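Local coordinates for GDSL-like Lipase/Acylhydrolase family protein (PDB 4K7J), which probably removes O-acetyl groups from peptidoglycan, working as an SGNH-type serine esterase with a catalytic triad, at residues Gly133-Ala139 / Leu185-Thr191; Leu28-Gly32 / Arg313-Arg317; Gly51-Arg55 / Glu203-Gly207; Pro288-Thr294 / Lys347-Phe352. The contacts are given in a common frame with arbitrary orientation. Numbering follows the deposited sequence.

How the contacts relate
Contact 4 lies at what is probably the active site: His351 holds an acetate that also touches Ser62, Gly218 and Asn250. The α/β domain's mixed sheet joins contacts 2 and 3, since 28-30 is an outermost strand and 53-60 lies next to the other outermost strand, 208-215; their centres are about 28 Å apart. Contact 1 sits in the β-rich module threaded between strands 53-60 and 208-215. Contact 3 is its near neighbour, about 7 Å away between nearest atoms, where the chain returns to the α/β domain. From contact 4, the centres of contacts 2, 1 and 3 lie about 25, 38 and 38 Å away.

Contact 1. Residues Gly133-Ala139 / Leu185-Thr191; sequences GSMTLTA and LPLTIHT
Run 133-139 as an extended strand antiparallel to strand 187-191, axes 4.6 Å apart at closest and 168° between directions, Gly133 opposite Thr191. Gly133 opens with two hydrogen bonds, its N to Thr191 O and its O from Thr191 N, both 2.9 Å; a CB here would strike Thr191 OG1, which bonds to Thr129. Ser134 is a non-hydrogen-bonded partner of His190, its OG 3.5 Å from the imidazole CD2. Met135 repeats the pair, N to Ile189 O at 3.0 Å and O from Ile189 N at 2.8 Å. Thr136 and Thr188, both m, join OG1 to OG1 at 3.1 Å. Leu137 N reaches Leu187 O at 2.7 Å and Leu137 O receives Leu187 N at 2.9 Å, while Leu137 CD1 packs 4.2 Å from Ile189 CD1. Ala139 CB meets Leu185 CD1 at 4.0 Å, beside the cis peptide before Pro186. These are inner strands of a five-stranded antiparallel sheet, Ser134, Thr136, Thr188 and His190 on one face, mostly apolar side chains on the other.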
# COMPACT_ATOMS: atom_id res chain seq x y z
N GLY A 133 15.56 0.29 -23.10
CA GLY A 133 14.33 0.49 -22.35
C GLY A 133 14.01 1.93 -22.01
O GLY A 133 14.91 2.76 -21.81
N SER A 134 12.72 2.25 -21.95
CA SER A 134 12.30 3.62 -21.68
C SER A 134 10.98 3.68 -20.90
O SER A 134 10.06 2.93 -21.19
CB SER A 134 12.16 4.38 -23.01
OG SER A 134 11.77 5.73 -22.77
N MET A 135 10.91 4.57 -19.92
CA MET A 135 9.68 4.78 -19.16
C MET A 135 9.56 6.23 -18.75
O MET A 135 10.50 6.80 -18.20
CB MET A 135 9.62 3.88 -17.92
CG MET A 135 8.36 4.08 -17.07
SD MET A 135 6.83 3.72 -17.98
CE MET A 135 7.04 1.96 -18.32
N THR A 136 8.41 6.83 -19.02
CA THR A 136 8.15 8.19 -18.58
C THR A 136 6.97 8.20 -17.60
O THR A 136 5.90 7.65 -17.90
CB THR A 136 7.88 9.13 -19.77
OG1 THR A 136 8.98 9.08 -20.69
CG2 THR A 136 7.70 10.57 -19.30
N LEU A 137 7.17 8.80 -16.44
CA LEU A 137 6.08 8.92 -15.48
C LEU A 137 5.64 10.36 -15.41
O LEU A 137 6.45 11.27 -15.19
CB LEU A 137 6.51 8.43 -14.09
CG LEU A 137 6.93 6.97 -13.97
CD1 LEU A 137 8.42 6.84 -14.15
CD2 LEU A 137 6.52 6.44 -12.61
N THR A 138 4.34 10.56 -15.62
CA THR A 138 3.75 11.89 -15.63
C THR A 138 2.72 11.98 -14.52
O THR A 138 1.83 11.13 -14.43
CB THR A 138 3.08 12.19 -16.99
OG1 THR A 138 4.05 12.04 -18.03
CG2 THR A 138 2.51 13.60 -17.02
N ALA A 139 2.86 12.99 -13.67
CA ALA A 139 1.94 13.18 -12.55
C ALA A 139 0.58 13.60 -13.06
O ALA A 139 0.48 14.48 -13.91
CB ALA A 139 2.49 14.22 -11.60
N LEU A 185 9.24 16.00 -12.35
CA LEU A 185 8.24 15.33 -13.17
C LEU A 185 7.90 16.24 -14.35
O LEU A 185 7.84 17.45 -14.18
CB LEU A 185 7.00 14.99 -12.33
CG LEU A 185 7.18 13.82 -11.36
CD1 LEU A 185 6.19 13.88 -10.22
CD2 LEU A 185 7.02 12.50 -12.09
N PRO A 186 7.69 15.67 -15.55
CA PRO A 186 7.72 14.25 -15.92
C PRO A 186 9.10 13.63 -15.76
O PRO A 186 10.12 14.29 -15.95
CB PRO A 186 7.34 14.26 -17.41
CG PRO A 186 6.61 15.55 -17.61
CD PRO A 186 7.29 16.52 -16.69
N LEU A 187 9.11 12.35 -15.41
CA LEU A 187 10.33 11.65 -15.06
C LEU A 187 10.57 10.61 -16.14
O LEU A 187 9.73 9.75 -16.36
CB LEU A 187 10.13 10.93 -13.72
CG LEU A 187 11.29 10.19 -13.10
CD1 LEU A 187 12.37 11.19 -12.86
CD2 LEU A 187 10.87 9.56 -11.77
N THR A 188 11.72 10.68 -16.80
CA THR A 188 12.04 9.73 -17.87
C THR A 188 13.27 8.91 -17.50
O THR A 188 14.32 9.45 -17.19
CB THR A 188 12.25 10.44 -19.21
OG1 THR A 188 11.03 11.06 -19.60
CG2 THR A 188 12.67 9.45 -20.29
N ILE A 189 13.11 7.59 -17.52
CA ILE A 189 14.16 6.67 -17.13
C ILE A 189 14.53 5.79 -18.32
O ILE A 189 13.66 5.14 -18.92
CB ILE A 189 13.70 5.78 -15.96
CG1 ILE A 189 13.24 6.66 -14.79
CG2 ILE A 189 14.81 4.84 -15.52
CD1 ILE A 189 12.47 5.91 -13.73
N HIS A 190 15.82 5.79 -18.64
CA HIS A 190 16.34 5.08 -19.82
C HIS A 190 17.29 3.99 -19.37
O HIS A 190 18.15 4.23 -18.53
CB HIS A 190 17.10 6.07 -20.73
CG HIS A 190 16.22 6.98 -21.53
ND1 HIS A 190 16.67 8.16 -22.09
CD2 HIS A 190 14.91 6.88 -21.87
CE1 HIS A 190 15.68 8.74 -22.74
NE2 HIS A 190 14.60 7.99 -22.62
N THR A 191 17.14 2.80 -19.93
CA THR A 191 18.04 1.69 -19.58
C THR A 191 18.70 1.13 -20.83
O THR A 191 18.05 0.49 -21.66
CB THR A 191 17.30 0.55 -18.83
OG1 THR A 191 16.21 0.08 -19.62
CG2 THR A 191 16.76 1.05 -17.50

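Contact 2. Residues Leu28-Gly32 / Arg313-Arg317; sequences LTDYG and RRVAR
Five residues near the C-terminal end of helix 305-318 lie against the end of edge strand 28-30, where the chain leaves the strand at Tyr31. Arg313 comes first: its side chain, t at chi1 and chi2 then m at chi3, brings NH1 to Tyr31 OH as donor, 2.9 Å, with Thr29 OG1 3.6 Å from the same NH1. A water bonded to Thr29 OG1 at 3.0 Å also makes a weak bond to Arg313 NH2 at 3.3 Å. Three residues on, Ala316 CB touches Tyr31 CD2 at 3.9 Å. Arg317 lies over the ring face, its CB 3.8 Å from the centroid of the Tyr31 ring in a CH-pi contact, 15° off the normal. Another water donates to Tyr31 O (2.9 Å) and Arg317 O (3.0 Å). Within 28-32, Asp30 OD1 accepts from Gly32 N at 2.8 Å, an Asx turn just after the strand. Tyr31, set m, uses both its parts: the hydroxyl accepts from a charged guanidinium, while one ring face takes the aliphatic base of a second arginine.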
# COMPACT_ATOMS: atom_id res chain seq x y z
N LEU A 28 -12.08 3.05 14.79
CA LEU A 28 -10.66 2.86 15.04
C LEU A 28 -10.41 2.48 16.50
O LEU A 28 -10.77 3.21 17.42
CB LEU A 28 -9.90 4.14 14.66
CG LEU A 28 -8.37 4.12 14.75
CD1 LEU A 28 -7.79 3.01 13.89
CD2 LEU A 28 -7.79 5.48 14.35
N THR A 29 -9.79 1.33 16.72
CA THR A 29 -9.42 0.91 18.07
C THR A 29 -7.91 0.88 18.18
O THR A 29 -7.24 0.22 17.39
CB THR A 29 -9.97 -0.49 18.43
OG1 THR A 29 -11.40 -0.51 18.29
CG2 THR A 29 -9.60 -0.85 19.87
N ASP A 30 -7.37 1.60 19.16
CA ASP A 30 -5.93 1.58 19.37
C ASP A 30 -5.53 0.63 20.50
O ASP A 30 -5.81 0.91 21.66
CB ASP A 30 -5.40 2.98 19.66
CG ASP A 30 -3.89 3.02 19.82
OD1 ASP A 30 -3.22 2.03 19.45
OD2 ASP A 30 -3.39 4.05 20.31
N TYR A 31 -4.87 -0.47 20.14
CA TYR A 31 -4.41 -1.46 21.12
C TYR A 31 -2.98 -1.19 21.57
O TYR A 31 -2.38 -1.99 22.29
CB TYR A 31 -4.50 -2.87 20.56
CG TYR A 31 -5.92 -3.29 20.33
CD1 TYR A 31 -6.76 -3.54 21.41
CD2 TYR A 31 -6.44 -3.40 19.05
CE1 TYR A 31 -8.09 -3.91 21.21
CE2 TYR A 31 -7.76 -3.76 18.84
CZ TYR A 31 -8.58 -4.03 19.93
OH TYR A 31 -9.89 -4.39 19.74
N GLY A 32 -2.43 -0.08 21.09
CA GLY A 32 -1.14 0.40 21.54
C GLY A 32 -1.31 1.73 22.24
O GLY A 32 -2.31 1.96 22.93
N ARG A 313 -8.59 -8.83 14.39
CA ARG A 313 -8.64 -8.01 15.59
C ARG A 313 -7.77 -8.55 16.72
O ARG A 313 -7.08 -7.79 17.38
CB ARG A 313 -10.09 -7.79 16.06
CG ARG A 313 -10.18 -6.78 17.17
CD ARG A 313 -11.52 -6.84 17.87
NE ARG A 313 -12.56 -6.18 17.09
CZ ARG A 313 -12.78 -4.87 17.09
NH1 ARG A 313 -12.01 -4.07 17.81
NH2 ARG A 313 -13.75 -4.36 16.35
N ARG A 314 -7.77 -9.86 16.93
CA ARG A 314 -6.86 -10.46 17.92
C ARG A 314 -5.39 -10.16 17.61
O ARG A 314 -4.60 -9.85 18.51
CB ARG A 314 -7.03 -11.98 17.99
CG ARG A 314 -8.30 -12.46 18.65
CD ARG A 314 -8.20 -13.95 19.01
NE ARG A 314 -8.04 -14.84 17.86
CZ ARG A 314 -9.04 -15.21 17.07
NH1 ARG A 314 -10.27 -14.77 17.32
NH2 ARG A 314 -8.83 -16.02 16.05
N VAL A 315 -5.02 -10.24 16.34
CA VAL A 315 -3.65 -9.92 15.93
C VAL A 315 -3.30 -8.48 16.25
O VAL A 315 -2.22 -8.19 16.80
CB VAL A 315 -3.43 -10.18 14.42
CG1 VAL A 315 -2.10 -9.56 13.96
CG2 VAL A 315 -3.46 -11.67 14.13
N ALA A 316 -4.22 -7.57 15.92
CA ALA A 316 -4.07 -6.15 16.28
C ALA A 316 -3.78 -5.93 17.76
O ALA A 316 -2.87 -5.17 18.14
CB ALA A 316 -5.32 -5.38 15.87
N ARG A 317 -4.56 -6.59 18.61
CA ARG A 317 -4.44 -6.39 20.06
C ARG A 317 -3.16 -6.99 20.58
O ARG A 317 -2.43 -6.36 21.35
CB ARG A 317 -5.64 -7.00 20.80
CG ARG A 317 -5.57 -6.76 22.30
CD ARG A 317 -6.85 -7.17 23.00
NE ARG A 317 -6.72 -7.10 24.46
CZ ARG A 317 -7.66 -7.49 25.31
NH1 ARG A 317 -8.82 -7.94 24.84
NH2 ARG A 317 -7.46 -7.42 26.62
O HOH W 1 -12.57 -1.32 15.62
O HOH W 2 -2.65 -4.51 23.65

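Contact 3. Residues Gly51-Arg55 / Glu203-Gly207; sequences GETFR and ENPAG
A side-on, two-pronged salt bridge links Arg55, in strand 53-60, to Glu203, the last residue of strand 195-203. Arg55 NE donates to Glu203 OE2 at a very short 2.3 Å, and Arg55 NH2 to Glu203 OE1 at 3.1 Å, so the carboxylate meets the edge of the guanidinium. Arg55 gets there with chi1 m and chi2 and chi3 t; Glu203 is m, then t. Glu203 OE2 also accepts from Asn201, and Arg55 N bonds to Asp241.

Beyond Glu203 the chain makes a type I beta turn from Asn204 to Gly207, closed by Gly207 N to Asn204 O at 3.0 Å. Asn204 OD1 adds an Asx turn by accepting from Ala206 N at 2.8 Å. This connection carries the chain from the antiparallel sheet of the β module to strand 208-215, an outermost strand of the α/β sheet beside 53-60; Glu52 and Phe54 already pair with Gly208 through their backbones.

Backbone packs on backbone at the turn's end. Gly51 CA lies 3.5 Å from Ala206 O and Gly207 CA 3.3 Å from Gly51 O, both CA-H...O contacts, while Thr53, chi1 m, sets OG1 3.6 Å from Gly207 CA. Gly207 adopts phi/psi 84/-177, and a CB there would fall only 2.1 Å from Gly51 O.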
# COMPACT_ATOMS: atom_id res chain seq x y z
N GLY A 51 8.52 20.27 7.79
CA GLY A 51 9.17 20.02 6.52
C GLY A 51 9.56 18.56 6.33
O GLY A 51 10.04 18.16 5.27
N GLU A 52 9.36 17.74 7.36
CA GLU A 52 9.63 16.32 7.22
C GLU A 52 8.58 15.65 6.32
O GLU A 52 7.54 16.26 6.01
CB GLU A 52 9.64 15.65 8.59
CG GLU A 52 10.81 16.05 9.46
CD GLU A 52 10.69 15.48 10.86
OE1 GLU A 52 9.81 15.97 11.61
OE2 GLU A 52 11.44 14.55 11.20
N THR A 53 8.85 14.43 5.88
CA THR A 53 7.86 13.67 5.12
C THR A 53 7.31 12.54 5.96
O THR A 53 8.06 11.68 6.42
CB THR A 53 8.45 13.09 3.82
OG1 THR A 53 8.81 14.15 2.93
CG2 THR A 53 7.42 12.19 3.12
N PHE A 54 5.99 12.53 6.16
CA PHE A 54 5.36 11.44 6.89
C PHE A 54 4.82 10.45 5.87
O PHE A 54 3.93 10.78 5.08
CB PHE A 54 4.25 11.95 7.80
CG PHE A 54 3.68 10.90 8.70
CD1 PHE A 54 2.66 10.07 8.26
CD2 PHE A 54 4.16 10.73 10.00
CE1 PHE A 54 2.13 9.09 9.10
CE2 PHE A 54 3.64 9.76 10.84
CZ PHE A 54 2.62 8.93 10.39
N ARG A 55 5.35 9.22 5.91
CA ARG A 55 5.10 8.24 4.86
C ARG A 55 4.13 7.15 5.31
O ARG A 55 4.45 6.36 6.20
CB ARG A 55 6.42 7.61 4.39
CG ARG A 55 7.38 8.60 3.74
CD ARG A 55 8.74 7.96 3.47
NE ARG A 55 9.72 8.97 3.06
CZ ARG A 55 10.53 9.61 3.90
NH1 ARG A 55 10.50 9.33 5.19
NH2 ARG A 55 11.37 10.52 3.44
N GLU A 203 9.09 12.02 -4.09
CA GLU A 203 8.74 12.84 -2.92
C GLU A 203 9.07 14.32 -3.15
O GLU A 203 10.10 14.66 -3.73
CB GLU A 203 9.50 12.36 -1.67
CG GLU A 203 8.96 11.11 -1.03
CD GLU A 203 9.73 10.70 0.21
OE1 GLU A 203 10.78 11.32 0.51
OE2 GLU A 203 9.29 9.76 0.89
N ASN A 204 8.20 15.19 -2.66
CA ASN A 204 8.41 16.63 -2.72
C ASN A 204 9.30 17.05 -1.55
O ASN A 204 9.01 16.73 -0.39
CB ASN A 204 7.04 17.34 -2.76
CG ASN A 204 7.05 18.72 -2.11
OD1 ASN A 204 8.02 19.49 -2.20
ND2 ASN A 204 5.93 19.06 -1.47
N PRO A 205 10.40 17.76 -1.84
CA PRO A 205 11.41 18.20 -0.86
C PRO A 205 10.86 19.09 0.26
O PRO A 205 11.47 19.14 1.33
CB PRO A 205 12.40 19.00 -1.72
CG PRO A 205 11.61 19.41 -2.93
CD PRO A 205 10.71 18.25 -3.20
N ALA A 206 9.74 19.77 0.03
CA ALA A 206 9.11 20.58 1.08
C ALA A 206 8.42 19.75 2.18
O ALA A 206 7.99 20.30 3.20
CB ALA A 206 8.12 21.58 0.48
N GLY A 207 8.31 18.44 1.98
CA GLY A 207 7.73 17.57 3.00
C GLY A 207 6.21 17.50 2.97
O GLY A 207 5.57 18.10 2.11

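Contact 4. Residues Pro288-Thr294 / Lys347-Phe352; sequences PESLKNT and KDGVHF. With ACT (acetate ion), chain C.
Two loops lie side by side here, Ser290 opposite Val350 (CA-CA 4.7 Å) and Leu291 opposite Gly349 (5.2 Å). The direct bond between them is Leu291 N to Gly349 O, 2.8 Å, with Ser290 CA 3.4 Å from the same oxygen as a CA-H...O contact.

Water does more of the bridging. One molecule donates to Glu289 O (2.8 Å) and Val350 O (2.7 Å) and accepts from Ser290 OG (2.6 Å). A second joins Thr294 OG1 at 2.8 Å to Lys347 O at 3.0 Å.

Packing is modest: Pro288 CB meets the edge of the Phe352 ring at CZ, 3.8 Å, and Thr294 CG2 sits 4.0 Å from Gly349 CA. Gly349 has positive phi (67°), and a CB would clash with Thr294 CG2.

Within 347-352, Asp348, chi1 p, organises the loop. Its OD1 accepts from Val350 N (2.9 Å) and His351 N (3.0 Å), giving an Asx turn and an Asx motif, while Asp348 OD2 takes His351 ND1 at 2.7 Å. His351, chi1 m, passes its other nitrogen, NE2, to acetate O at 2.7 Å. The acetate also bonds to Ser62 N, Gly218 N and Asn250 ND2, consistent with an oxyanion hole. Asp-Gly-Val-His fits the D-x-x-H motif of SGNH hydrolases, which probably makes Asp348 and His351 the acid and base of the catalytic triad.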
# COMPACT_ATOMS: atom_id res chain seq x y z
N PRO A 288 -13.84 -5.96 5.04
CA PRO A 288 -15.23 -5.51 4.90
C PRO A 288 -16.15 -6.72 4.83
O PRO A 288 -15.66 -7.83 4.64
CB PRO A 288 -15.22 -4.79 3.55
CG PRO A 288 -14.11 -5.44 2.77
CD PRO A 288 -13.05 -5.74 3.81
N GLU A 289 -17.45 -6.51 4.96
CA GLU A 289 -18.36 -7.61 4.69
C GLU A 289 -18.29 -7.93 3.21
O GLU A 289 -18.28 -7.03 2.37
CB GLU A 289 -19.81 -7.28 5.09
CG GLU A 289 -20.77 -8.44 4.77
CD GLU A 289 -22.16 -8.27 5.37
OE1 GLU A 289 -22.93 -7.41 4.89
OE2 GLU A 289 -22.50 -9.02 6.31
N SER A 290 -18.20 -9.22 2.90
CA SER A 290 -18.32 -9.72 1.54
C SER A 290 -19.48 -10.70 1.54
O SER A 290 -19.89 -11.18 2.59
CB SER A 290 -17.05 -10.48 1.12
OG SER A 290 -15.94 -9.60 1.04
N LEU A 291 -20.00 -10.98 0.35
CA LEU A 291 -21.06 -11.96 0.20
C LEU A 291 -20.63 -13.05 -0.76
O LEU A 291 -20.09 -12.77 -1.83
CB LEU A 291 -22.34 -11.29 -0.32
CG LEU A 291 -22.82 -10.14 0.57
CD1 LEU A 291 -24.07 -9.50 -0.00
CD2 LEU A 291 -23.05 -10.64 1.99
N LYS A 292 -20.87 -14.30 -0.36
CA LYS A 292 -20.65 -15.46 -1.20
C LYS A 292 -21.73 -15.48 -2.27
O LYS A 292 -21.54 -16.00 -3.37
CB LYS A 292 -20.74 -16.73 -0.36
CG LYS A 292 -20.33 -17.98 -1.10
CD LYS A 292 -18.94 -17.81 -1.67
CE LYS A 292 -18.48 -19.02 -2.46
NZ LYS A 292 -17.07 -18.85 -2.91
N ASN A 293 -22.87 -14.90 -1.94
CA ASN A 293 -23.98 -14.79 -2.87
C ASN A 293 -24.89 -13.66 -2.41
O ASN A 293 -25.11 -13.49 -1.22
CB ASN A 293 -24.70 -16.13 -2.98
CG ASN A 293 -26.12 -16.05 -2.52
OD1 ASN A 293 -27.03 -15.80 -3.31
ND2 ASN A 293 -26.34 -16.27 -1.23
N THR A 294 -25.40 -12.88 -3.36
CA THR A 294 -26.07 -11.62 -3.02
C THR A 294 -27.58 -11.74 -2.82
O THR A 294 -28.27 -10.74 -2.71
CB THR A 294 -25.77 -10.54 -4.08
OG1 THR A 294 -26.36 -10.92 -5.34
CG2 THR A 294 -24.27 -10.39 -4.26
N LYS A 347 -21.65 -5.38 -8.19
CA LYS A 347 -22.66 -6.43 -8.25
C LYS A 347 -22.22 -7.75 -7.64
O LYS A 347 -23.06 -8.56 -7.23
CB LYS A 347 -23.11 -6.67 -9.69
CG LYS A 347 -22.10 -7.46 -10.52
CD LYS A 347 -22.52 -7.54 -11.99
CE LYS A 347 -22.49 -6.17 -12.64
NZ LYS A 347 -23.01 -6.20 -14.04
N ASP A 348 -20.92 -8.00 -7.57
CA ASP A 348 -20.46 -9.28 -7.05
C ASP A 348 -20.53 -9.38 -5.52
O ASP A 348 -20.31 -10.45 -4.95
CB ASP A 348 -19.07 -9.65 -7.59
CG ASP A 348 -17.95 -8.73 -7.10
OD1 ASP A 348 -18.19 -7.85 -6.23
OD2 ASP A 348 -16.82 -8.90 -7.59
N GLY A 349 -20.84 -8.27 -4.86
CA GLY A 349 -20.95 -8.24 -3.40
C GLY A 349 -19.63 -8.47 -2.68
O GLY A 349 -19.61 -8.85 -1.50
N VAL A 350 -18.53 -8.24 -3.38
CA VAL A 350 -17.20 -8.38 -2.81
C VAL A 350 -16.41 -7.09 -3.01
O VAL A 350 -15.87 -6.53 -2.05
CB VAL A 350 -16.42 -9.53 -3.48
CG1 VAL A 350 -14.99 -9.60 -2.92
CG2 VAL A 350 -17.15 -10.87 -3.27
N HIS A 351 -16.37 -6.62 -4.25
CA HIS A 351 -15.62 -5.41 -4.58
C HIS A 351 -16.51 -4.18 -4.50
O HIS A 351 -17.73 -4.29 -4.51
CB HIS A 351 -14.95 -5.54 -5.96
CG HIS A 351 -14.06 -6.74 -6.07
ND1 HIS A 351 -14.49 -7.94 -6.60
CD2 HIS A 351 -12.78 -6.94 -5.67
CE1 HIS A 351 -13.51 -8.82 -6.54
NE2 HIS A 351 -12.46 -8.24 -5.99
N PHE A 352 -15.91 -3.00 -4.38
CA PHE A 352 -16.69 -1.79 -4.28
C PHE A 352 -16.60 -0.97 -5.56
O PHE A 352 -15.78 -1.25 -6.45
CB PHE A 352 -16.25 -0.95 -3.07
CG PHE A 352 -16.48 -1.62 -1.74
CD1 PHE A 352 -15.60 -2.59 -1.27
CD2 PHE A 352 -17.56 -1.26 -0.95
CE1 PHE A 352 -15.80 -3.22 -0.02
CE2 PHE A 352 -17.77 -1.87 0.30
CZ PHE A 352 -16.89 -2.85 0.77
C ACT C . -9.69 -9.10 -4.10
O ACT C . -10.15 -9.49 -5.21
OXT ACT C . -8.43 -9.07 -3.97
CH3 ACT C . -10.57 -8.65 -2.98
O HOH W 3 -16.13 -7.04 0.56
O HOH W 4 -26.03 -8.82 -7.17